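Local coordinates for KDGF (Halomonas sp., PDB 5FQ0), which probably acts as a metal-binding cupin enzyme that turns unsaturated uronates, released from pectin or alginate, into linear ketonised sugars, at residues 26-30 with 31-35; 6-9 with 10-13; 65-69 with 70-74. All coordinates share one frame; numbering follows the deposited sequence.

Interaction 1 of 3, residues 26-30 with 31-35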
ATOM      1  N   VAL B  26       9.284   1.316  -3.706  1.00 20.14           N
ATOM      2  CA  VAL B  26       9.028  -0.091  -3.411  1.00 20.26           C
ATOM      3  C   VAL B  26       8.896  -0.923  -4.713  1.00 23.63           C
ATOM      4  O   VAL B  26       9.684  -1.837  -4.958  1.00 23.20           O
ATOM      5  CB  VAL B  26       7.824  -0.226  -2.437  1.00 19.77           C
ATOM      6  CG1 VAL B  26       7.331  -1.651  -2.347  1.00 20.22           C
ATOM      7  CG2 VAL B  26       8.228   0.299  -1.038  1.00 19.31           C
ATOM      8  N   ALA B  27       7.928  -0.576  -5.559  1.00 21.82           N
ATOM      9  CA  ALA B  27       7.663  -1.359  -6.785  1.00 22.81           C
ATOM     10  C   ALA B  27       6.797  -0.495  -7.700  1.00 22.86           C
ATOM     11  O   ALA B  27       6.089   0.428  -7.236  1.00 22.61           O
ATOM     12  CB  ALA B  27       6.951  -2.682  -6.469  1.00 20.59           C
ATOM     13  N   HIS B  28       6.839  -0.771  -8.997  1.00 22.50           N
ATOM     14  CA  HIS B  28       5.942  -0.056  -9.898  1.00 22.56           C
ATOM     15  C   HIS B  28       5.723  -0.804 -11.195  1.00 24.01           C
ATOM     16  O   HIS B  28       6.537  -1.632 -11.568  1.00 21.99           O
ATOM     17  CB  HIS B  28       6.469   1.350 -10.202  1.00 23.75           C
ATOM     18  CG  HIS B  28       7.884   1.381 -10.688  1.00 25.01           C
ATOM     19  ND1 HIS B  28       8.205   1.365 -12.027  1.00 25.73           N
ATOM     20  CD2 HIS B  28       9.061   1.426 -10.021  1.00 26.11           C
ATOM     21  CE1 HIS B  28       9.517   1.403 -12.166  1.00 25.20           C
ATOM     22  NE2 HIS B  28      10.059   1.453 -10.968  1.00 26.24           N
ATOM     23  N   THR B  29       4.577  -0.546 -11.829  1.00 24.68           N
ATOM     24  CA  THR B  29       4.366  -0.827 -13.227  1.00 25.36           C
ATOM     25  C   THR B  29       4.078   0.563 -13.802  1.00 26.25           C
ATOM     26  O   THR B  29       4.048   1.545 -13.040  1.00 24.97           O
ATOM     27  CB  THR B  29       3.135  -1.735 -13.460  1.00 25.25           C
ATOM     28  OG1 THR B  29       1.951  -1.007 -13.146  1.00 25.99           O
ATOM     29  CG2 THR B  29       3.212  -3.028 -12.609  1.00 25.33           C
ATOM     30  N   PRO B  30       3.840   0.666 -15.126  1.00 24.71           N
ATOM     31  CA  PRO B  30       3.399   1.964 -15.627  1.00 23.91           C
ATOM     32  C   PRO B  30       2.104   2.485 -15.027  1.00 24.32           C
ATOM     33  O   PRO B  30       1.883   3.698 -15.002  1.00 23.65           O
ATOM     34  CB  PRO B  30       3.206   1.702 -17.134  1.00 25.87           C
ATOM     35  CG  PRO B  30       4.213   0.602 -17.437  1.00 26.51           C
ATOM     36  CD  PRO B  30       4.082  -0.293 -16.223  1.00 23.97           C
ATOM     37  N   ASP B  31       1.226   1.605 -14.566  1.00 24.09           N
ATOM     38  CA  ASP B  31      -0.055   2.070 -14.029  1.00 26.16           C
ATOM     39  C   ASP B  31      -0.145   2.063 -12.508  1.00 25.71           C
ATOM     40  O   ASP B  31      -1.204   2.415 -11.977  1.00 24.44           O
ATOM     41  CB  ASP B  31      -1.231   1.222 -14.519  1.00 29.38           C
ATOM     42  CG  ASP B  31      -1.303   1.117 -16.038  1.00 35.46           C
ATOM     43  OD1 ASP B  31      -0.838   2.053 -16.713  1.00 37.78           O
ATOM     44  OD2 ASP B  31      -1.835   0.085 -16.535  1.00 34.79           O
ATOM     45  N   LEU B  32       0.906   1.609 -11.810  1.00 23.24           N
ATOM     46  CA  LEU B  32       0.789   1.412 -10.369  1.00 21.91           C
ATOM     47  C   LEU B  32       2.148   1.516  -9.719  1.00 22.05           C
ATOM     48  O   LEU B  32       3.120   0.982 -10.222  1.00 20.55           O
ATOM     49  CB  LEU B  32       0.199   0.016 -10.079  1.00 22.08           C
ATOM     50  CG  LEU B  32      -0.226  -0.351  -8.657  1.00 22.23           C
ATOM     51  CD1 LEU B  32      -1.255   0.634  -8.132  1.00 20.17           C
ATOM     52  CD2 LEU B  32      -0.739  -1.792  -8.606  1.00 20.13           C
ATOM     53  N   MET B  33       2.210   2.194  -8.577  1.00 21.67           N
ATOM     54  CA  MET B  33       3.472   2.399  -7.889  1.00 22.15           C
ATOM     55  C   MET B  33       3.241   2.474  -6.372  1.00 23.32           C
ATOM     56  O   MET B  33       2.210   3.011  -5.915  1.00 22.43           O
ATOM     57  CB  MET B  33       4.123   3.694  -8.398  1.00 24.79           C
ATOM     58  CG  MET B  33       5.424   4.100  -7.693  1.00 27.60           C
ATOM     59  SD  MET B  33       6.181   5.625  -8.325  1.00 32.00           S
ATOM     60  CE  MET B  33       7.666   5.083  -9.124  1.00 31.77           C
ATOM     61  N   ALA B  34       4.193   1.940  -5.613  1.00 21.75           N
ATOM     62  CA  ALA B  34       4.197   2.033  -4.160  1.00 21.01           C
ATOM     63  C   ALA B  34       5.535   2.630  -3.735  1.00 21.01           C
ATOM     64  O   ALA B  34       6.585   2.243  -4.260  1.00 21.22           O
ATOM     65  CB  ALA B  34       3.988   0.646  -3.520  1.00 18.64           C
ATOM     66  N   VAL B  35       5.489   3.551  -2.777  1.00 21.68           N
ATOM     67  CA  VAL B  35       6.676   4.224  -2.262  1.00 22.14           C
ATOM     68  C   VAL B  35       6.568   4.174  -0.745  1.00 22.65           C
ATOM     69  O   VAL B  35       5.510   4.464  -0.192  1.00 24.09           O
ATOM     70  CB  VAL B  35       6.734   5.711  -2.713  1.00 23.34           C
ATOM     71  CG1 VAL B  35       8.034   6.359  -2.259  1.00 24.82           C
ATOM     72  CG2 VAL B  35       6.561   5.833  -4.231  1.00 23.69           C
TER
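Asp-31 and Thr-29 meet at the turn of a tight hairpin. The backbone N of Asp-31 donates to Thr-29 OG1 at 3.1 Å, the i to i+2 bond of an ST turn. The threonine hydroxyl reaches this donor because OG1 sits between its own backbone N and carbonyl carbon (chi1 69°). The same OG1 is hydrogen-bonded to an acidic side chain of the partner subunit. The CB of Asp-31 leads away from the strand pair, yet its OD1 stays 3.4 Å from Pro-30 C. Thr-29 N donates to Leu-32 O at 2.7 Å and ties the strands just beyond the turn. Strands 21-29 and 32-39 form an antiparallel beta hairpin in the larger sheet of the cupin beta barrel. A classic beta bulge interrupts its ladder: Val-26 and Ala-27 both face Ala-34. Val-26 N gives a 2.9 Å bond to Ala-34 O, tilted from the carbonyl plane, while the bond from Ala-27 N to the same oxygen is weak. In return Ala-34 N donates to Ala-27 O in a nearly straight bond (167° at the hydrogen). The bulge turns Val-26 toward the neighbouring strand, where its CB lies 4.1 Å from Ala-34 CB. On the face opposite Ala-27 and Ala-34, His-28 and Met-33 stand side by side. Their CB atoms touch, and Met-33 bends at its thioether so that its CE comes obliquely to the imidazole, 4.0 Å from His-28 CD2. The ND1 atom of His-28 is hydrogen-bonded to Arg-107.

Interaction 2 of 3, residues 6-9 with 10-13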
ATOM      1  N   PHE B   6      10.379  -8.507  -6.932  1.00 24.14           N
ATOM      2  CA  PHE B   6      10.282  -8.487  -5.452  1.00 23.58           C
ATOM      3  C   PHE B   6      10.965  -7.262  -4.904  1.00 23.92           C
ATOM      4  O   PHE B   6      11.911  -6.767  -5.487  1.00 24.28           O
ATOM      5  CB  PHE B   6      10.940  -9.729  -4.800  1.00 23.98           C
ATOM      6  CG  PHE B   6      10.194 -11.027  -5.072  1.00 23.89           C
ATOM      7  CD1 PHE B   6       9.014 -11.330  -4.391  1.00 23.21           C
ATOM      8  CD2 PHE B   6      10.664 -11.927  -6.030  1.00 22.59           C
ATOM      9  CE1 PHE B   6       8.321 -12.513  -4.642  1.00 24.12           C
ATOM     10  CE2 PHE B   6       9.979 -13.113  -6.283  1.00 23.68           C
ATOM     11  CZ  PHE B   6       8.817 -13.412  -5.590  1.00 23.43           C
ATOM     12  N   PHE B   7      10.504  -6.781  -3.767  1.00 21.79           N
ATOM     13  CA  PHE B   7      11.222  -5.687  -3.122  1.00 22.24           C
ATOM     14  C   PHE B   7      11.556  -6.215  -1.745  1.00 22.35           C
ATOM     15  O   PHE B   7      10.648  -6.621  -0.998  1.00 19.83           O
ATOM     16  CB  PHE B   7      10.324  -4.433  -3.003  1.00 21.98           C
ATOM     17  CG  PHE B   7      10.927  -3.329  -2.145  1.00 21.83           C
ATOM     18  CD1 PHE B   7      11.904  -2.478  -2.660  1.00 21.90           C
ATOM     19  CD2 PHE B   7      10.507  -3.143  -0.826  1.00 22.59           C
ATOM     20  CE1 PHE B   7      12.446  -1.463  -1.885  1.00 21.93           C
ATOM     21  CE2 PHE B   7      11.060  -2.125  -0.031  1.00 22.39           C
ATOM     22  CZ  PHE B   7      12.012  -1.287  -0.567  1.00 22.74           C
ATOM     23  N   ILE B   8      12.846  -6.244  -1.426  1.00 20.84           N
ATOM     24  CA  ILE B   8      13.293  -6.690  -0.134  1.00 21.49           C
ATOM     25  C   ILE B   8      13.842  -5.449   0.570  1.00 21.93           C
ATOM     26  O   ILE B   8      14.901  -4.880   0.205  1.00 21.85           O
ATOM     27  CB  ILE B   8      14.363  -7.794  -0.225  1.00 24.85           C
ATOM     28  CG1 ILE B   8      13.861  -8.997  -1.063  1.00 24.68           C
ATOM     29  CG2 ILE B   8      14.805  -8.238   1.188  1.00 25.03           C
ATOM     30  CD1 ILE B   8      12.556  -9.623  -0.594  1.00 23.29           C
ATOM     31  N   ASN B   9      13.114  -5.024   1.582  1.00 19.97           N
ATOM     32  CA  ASN B   9      13.435  -3.766   2.232  1.00 21.04           C
ATOM     33  C   ASN B   9      14.873  -3.699   2.727  1.00 20.52           C
ATOM     34  O   ASN B   9      15.512  -2.686   2.572  1.00 19.48           O
ATOM     35  CB  ASN B   9      12.485  -3.560   3.382  1.00 21.03           C
ATOM     36  CG  ASN B   9      12.620  -2.196   4.016  1.00 22.98           C
ATOM     37  OD1 ASN B   9      12.690  -1.171   3.345  1.00 22.08           O
ATOM     38  ND2 ASN B   9      12.658  -2.184   5.321  1.00 25.34           N
ATOM     39  N   ASP B  10      15.380  -4.791   3.313  1.00 21.47           N
ATOM     40  CA  ASP B  10      16.754  -4.834   3.815  1.00 23.46           C
ATOM     41  C   ASP B  10      17.819  -4.715   2.735  1.00 23.89           C
ATOM     42  O   ASP B  10      18.992  -4.559   3.068  1.00 22.43           O
ATOM     43  CB  ASP B  10      17.000  -6.130   4.579  1.00 30.34           C
ATOM     44  CG  ASP B  10      16.183  -6.218   5.860  1.00 34.14           C
ATOM     45  OD1 ASP B  10      15.739  -5.160   6.412  1.00 38.83           O
ATOM     46  OD2 ASP B  10      15.967  -7.368   6.304  1.00 41.70           O
ATOM     47  N   GLU B  11      17.437  -4.771   1.449  1.00 22.01           N
ATOM     48  CA  GLU B  11      18.422  -4.665   0.384  1.00 22.24           C
ATOM     49  C   GLU B  11      18.528  -3.254  -0.168  1.00 23.57           C
ATOM     50  O   GLU B  11      19.389  -3.010  -1.013  1.00 24.50           O
ATOM     51  CB  GLU B  11      18.113  -5.637  -0.777  1.00 23.18           C
ATOM     52  CG  GLU B  11      18.174  -7.103  -0.363  1.00 24.94           C
ATOM     53  CD  GLU B  11      17.735  -8.046  -1.484  1.00 26.31           C
ATOM     54  OE1 GLU B  11      17.496  -7.587  -2.630  1.00 26.60           O
ATOM     55  OE2 GLU B  11      17.606  -9.251  -1.201  1.00 28.62           O
ATOM     56  N   HIS B  12      17.697  -2.328   0.315  1.00 22.10           N
ATOM     57  CA  HIS B  12      17.639  -0.960  -0.236  1.00 21.83           C
ATOM     58  C   HIS B  12      17.894   0.138   0.805  1.00 23.57           C
ATOM     59  O   HIS B  12      17.394   0.064   1.917  1.00 23.33           O
ATOM     60  CB  HIS B  12      16.274  -0.719  -0.906  1.00 21.90           C
ATOM     61  CG  HIS B  12      15.978  -1.674  -2.023  1.00 22.92           C
ATOM     62  ND1 HIS B  12      16.247  -1.379  -3.342  1.00 23.95           N
ATOM     63  CD2 HIS B  12      15.482  -2.933  -2.009  1.00 26.08           C
ATOM     64  CE1 HIS B  12      15.912  -2.409  -4.098  1.00 27.08           C
ATOM     65  NE2 HIS B  12      15.442  -3.369  -3.314  1.00 29.41           N
ATOM     66  N   ASP B  13      18.661   1.158   0.419  1.00 22.66           N
ATOM     67  CA  ASP B  13      18.956   2.322   1.266  1.00 24.49           C
ATOM     68  C   ASP B  13      17.818   3.321   1.249  1.00 23.10           C
ATOM     69  O   ASP B  13      17.120   3.441   0.232  1.00 22.76           O
ATOM     70  CB  ASP B  13      20.203   3.081   0.717  1.00 26.12           C
ATOM     71  CG  ASP B  13      21.493   2.251   0.744  1.00 30.07           C
ATOM     72  OD1 ASP B  13      21.621   1.239   1.472  1.00 28.54           O
ATOM     73  OD2 ASP B  13      22.421   2.669   0.033  1.00 37.05           O
TER
HETATM   74  O   HOH W   1      14.790  -5.848  -3.507  1.00 21.79           O
HETATM   75  O   HOH W   2      12.888  -5.075   6.779  1.00 36.41           O
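The rings of Phe-7 and His-12 overlap as an offset stack, with centroids 4.6 Å apart and planes at 23°. Phe-7 CE1 lies over one face of the imidazole, near its rim, 3.4 Å from His-12 CD2. The phenyl carbon CG of Phe-7 lies opposite its backbone N (chi1 171°), which carries the ring to that face. The same CD2 of His-12 also meets the backbone, 3.0 Å from Ile-8 O, which lies at the ring edge near its plane. Glu-11 crosses Ile-8. Its chain is extended beyond CG, and Glu-11 CD comes 3.6 Å from Ile-8 CB. Outside this turn, Glu-11 OE2 pairs with a basic side chain of the partner subunit in a salt bridge. The amide OD1 of Asn-9 accepts a bond from Lys-24. Phe-6 and Phe-7 pair in an antiparallel ladder with a strand of the other chain, and a short 3-10 turn follows directly. Ile-8 O takes the N-H of Glu-11 at 2.8 Å, and Asn-9 O takes that of His-12 at 3.2 Å. One water accepts from Ile-8 N, lies 2.6 Å from His-12 NE2 and gives a weak bond to Glu-11 OE1. The imidazole is therefore held in three ways, by a ring over its face, a carbonyl oxygen at its edge and a water at NE2, which should limit its rotation even on an exposed surface.

Interaction 3 of 3, residues 65-69 with 70-74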
ATOM      1  N   GLU B  65      -1.016  13.781  11.065  1.00 24.78           N
ATOM      2  CA  GLU B  65      -2.249  14.514  10.816  1.00 25.28           C
ATOM      3  C   GLU B  65      -2.326  14.753   9.317  1.00 23.61           C
ATOM      4  O   GLU B  65      -1.432  15.374   8.721  1.00 25.39           O
ATOM      5  CB  GLU B  65      -2.372  15.835  11.565  1.00 26.76           C
ATOM      6  CG  GLU B  65      -3.558  16.587  10.960  1.00 30.82           C
ATOM      7  CD  GLU B  65      -4.121  17.729  11.778  1.00 36.39           C
ATOM      8  OE1 GLU B  65      -4.916  17.458  12.711  1.00 40.10           O
ATOM      9  OE2 GLU B  65      -3.823  18.895  11.443  1.00 37.04           O
ATOM     10  N   VAL B  66      -3.372  14.240   8.701  1.00 21.86           N
ATOM     11  CA  VAL B  66      -3.510  14.338   7.255  1.00 24.56           C
ATOM     12  C   VAL B  66      -4.634  15.322   6.966  1.00 25.32           C
ATOM     13  O   VAL B  66      -5.701  15.291   7.624  1.00 24.69           O
ATOM     14  CB  VAL B  66      -3.798  12.967   6.607  1.00 25.66           C
ATOM     15  CG1 VAL B  66      -4.302  13.136   5.172  1.00 26.20           C
ATOM     16  CG2 VAL B  66      -2.540  12.094   6.627  1.00 26.53           C
ATOM     17  N   GLU B  67      -4.369  16.188   5.997  1.00 25.27           N
ATOM     18  CA  GLU B  67      -5.342  17.152   5.514  1.00 28.52           C
ATOM     19  C   GLU B  67      -5.818  16.782   4.121  1.00 28.71           C
ATOM     20  O   GLU B  67      -5.003  16.631   3.205  1.00 29.80           O
ATOM     21  CB  GLU B  67      -4.728  18.547   5.492  1.00 30.01           C
ATOM     22  CG  GLU B  67      -5.690  19.592   4.975  1.00 35.76           C
ATOM     23  CD  GLU B  67      -5.066  20.971   4.910  1.00 42.37           C
ATOM     24  OE1 GLU B  67      -3.826  21.084   4.769  1.00 40.12           O
ATOM     25  OE2 GLU B  67      -5.838  21.943   5.013  1.00 47.46           O
ATOM     26  N   LEU B  68      -7.138  16.637   3.980  1.00 27.35           N
ATOM     27  CA  LEU B  68      -7.766  16.290   2.727  1.00 30.08           C
ATOM     28  C   LEU B  68      -8.809  17.349   2.416  1.00 29.51           C
ATOM     29  O   LEU B  68      -9.837  17.405   3.083  1.00 29.62           O
ATOM     30  CB  LEU B  68      -8.492  14.962   2.860  1.00 31.52           C
ATOM     31  CG  LEU B  68      -7.922  13.643   2.387  1.00 35.16           C
ATOM     32  CD1 LEU B  68      -9.093  12.652   2.410  1.00 30.95           C
ATOM     33  CD2 LEU B  68      -7.298  13.787   0.993  1.00 34.74           C
ATOM     34  N   GLU B  69      -8.537  18.156   1.400  1.00 32.98           N
ATOM     35  CA  GLU B  69      -9.370  19.315   1.022  1.00 37.32           C
ATOM     36  C   GLU B  69      -9.853  20.051   2.278  1.00 37.43           C
ATOM     37  O   GLU B  69     -11.054  20.128   2.530  1.00 37.87           O
ATOM     38  CB  GLU B  69     -10.557  18.893   0.130  1.00 34.91           C
ATOM     39  CG  GLU B  69     -10.220  18.577  -1.332  1.00 40.55           C
ATOM     40  CD  GLU B  69      -9.710  19.765  -2.151  1.00 43.73           C
ATOM     41  OE1 GLU B  69      -9.789  20.923  -1.654  1.00 47.36           O
ATOM     42  OE2 GLU B  69      -9.232  19.555  -3.296  1.00 37.56           O
ATOM     43  N   GLY B  70      -8.911  20.524   3.091  1.00 37.37           N
ATOM     44  CA  GLY B  70      -9.247  21.227   4.340  1.00 38.71           C
ATOM     45  C   GLY B  70      -9.704  20.410   5.544  1.00 38.33           C
ATOM     46  O   GLY B  70      -9.578  20.887   6.664  1.00 43.90           O
ATOM     47  N   GLU B  71     -10.231  19.198   5.343  1.00 38.00           N
ATOM     48  CA  GLU B  71     -10.567  18.296   6.460  1.00 34.93           C
ATOM     49  C   GLU B  71      -9.303  17.601   7.046  1.00 34.65           C
ATOM     50  O   GLU B  71      -8.511  17.021   6.307  1.00 35.48           O
ATOM     51  CB  GLU B  71     -11.625  17.247   6.035  1.00 37.48           C
ATOM     52  CG  GLU B  71     -12.090  16.332   7.180  1.00 45.11           C
ATOM     53  CD  GLU B  71     -12.902  15.097   6.750  1.00 49.14           C
ATOM     54  OE1 GLU B  71     -13.187  14.927   5.544  1.00 55.61           O
ATOM     55  OE2 GLU B  71     -13.258  14.271   7.620  1.00 48.97           O
ATOM     56  N   LYS B  72      -9.133  17.650   8.364  1.00 32.04           N
ATOM     57  CA  LYS B  72      -7.985  17.037   9.048  1.00 34.28           C
ATOM     58  C   LYS B  72      -8.396  15.801   9.850  1.00 39.29           C
ATOM     59  O   LYS B  72      -9.432  15.814  10.544  1.00 39.73           O
ATOM     60  CB  LYS B  72      -7.313  17.998  10.029  1.00 34.70           C
ATOM     61  CG  LYS B  72      -7.099  19.428   9.559  1.00 42.43           C
ATOM     62  CD  LYS B  72      -5.896  19.584   8.660  1.00 44.17           C
ATOM     63  CE  LYS B  72      -5.681  21.043   8.278  1.00 46.37           C
ATOM     64  NZ  LYS B  72      -4.974  21.806   9.337  1.00 46.64           N
ATOM     65  N   ARG B  73      -7.576  14.747   9.787  1.00 34.27           N
ATOM     66  CA  ARG B  73      -7.716  13.604  10.704  1.00 34.33           C
ATOM     67  C   ARG B  73      -6.357  13.109  11.183  1.00 29.96           C
ATOM     68  O   ARG B  73      -5.368  13.191  10.436  1.00 28.03           O
ATOM     69  CB  ARG B  73      -8.448  12.439  10.033  1.00 37.95           C
ATOM     70  CG  ARG B  73      -9.808  12.792   9.473  1.00 42.53           C
ATOM     71  CD  ARG B  73     -10.876  12.745  10.544  1.00 46.26           C
ATOM     72  NE  ARG B  73     -11.466  11.422  10.586  1.00 48.95           N
ATOM     73  CZ  ARG B  73     -12.431  11.019   9.764  1.00 51.46           C
ATOM     74  NH1 ARG B  73     -12.924  11.853   8.846  1.00 51.29           N
ATOM     75  NH2 ARG B  73     -12.908   9.781   9.865  1.00 50.93           N
ATOM     76  N   ARG B  74      -6.322  12.567  12.401  1.00 27.29           N
ATOM     77  CA  ARG B  74      -5.112  11.933  12.962  1.00 28.98           C
ATOM     78  C   ARG B  74      -5.178  10.472  12.544  1.00 27.69           C
ATOM     79  O   ARG B  74      -6.129   9.784  12.883  1.00 29.31           O
ATOM     80  CB  ARG B  74      -5.066  12.048  14.494  1.00 30.55           C
ATOM     81  CG  ARG B  74      -3.940  11.262  15.198  1.00 36.09           C
ATOM     82  CD  ARG B  74      -4.115  11.154  16.740  1.00 41.81           C
ATOM     83  NE  ARG B  74      -4.626  12.410  17.321  1.00 47.95           N
ATOM     84  CZ  ARG B  74      -5.845  12.594  17.840  1.00 45.61           C
ATOM     85  NH1 ARG B  74      -6.707  11.593  17.956  1.00 42.17           N
ATOM     86  NH2 ARG B  74      -6.195  13.796  18.275  1.00 48.06           N
TER
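Lys-72 lies across Glu-65 and alongside Glu-67 on one face of a hairpin. Its chain bends twice, at chi2 (-80°) and again at chi4 (81°). The first bend lays the methylenes over the neighbouring strand, with Lys-72 CD 3.5 Å from Glu-67 CB. Lys-72 CE then rests 3.4 Å from Glu-67 OE2. Both glutamates are extended beyond CG, but they use the lysine differently. Glu-67 runs beside it and points the same way, so the contact is made mostly by carbon atoms; Glu-67 OE2 and Lys-72 NZ, 4.4 Å apart, are beyond a salt bridge. Glu-65 crosses the lysine obliquely and places its OE2 3.8 Å from Lys-72 NZ, a long salt bridge. The strands 64-68 and 71-75 are joined by a type I' turn from Leu-68 to Glu-71, the tight form that suits the twist of a two-residue beta hairpin. Glu-69 and Gly-70 fill the turn with positive phi values. The hairpin stands at one margin of the smaller cupin sheet, where strand 64-68 also pairs with strand 89-93. Val-66 and Arg-73 form a hydrogen-bonded pair, and Leu-68 N reaches Glu-71 O at 2.7 Å with 171° at the hydrogen. On the face opposite the lysine, Val-66 and Leu-68 pack against Phe-81. Glu-71 and Arg-73 lie on this face too, and aromatic side chains of the other chain pack on both. The arginine folds through chi2 and chi3 so that Arg-73 NH1 meets Glu-71 OE2 at 2.7 Å; the salt bridge is short, but its hydrogen bond is bent and weak.

The chain closes the three contacts in series, and none nests in or crosses another. Interaction 2 comes first, at the turn that follows strand 5-7, a strand that pairs with the partner subunit. Interaction 1 then closes the hairpin of strands 21-29 and 32-39 in the larger sheet. These two touch directly: Phe-7 CD1 packs on Val-26 O at 3.3 Å. Interaction 3 closes the hairpin of strands 64-68 and 71-75 in the smaller sheet, on the opposite side of the chain's centre from both others. Its nearest atoms are about 13 Å from interaction 1. The nickel ligands His-48, His-50, Gln-55 and His-89 belong to neither hairpin.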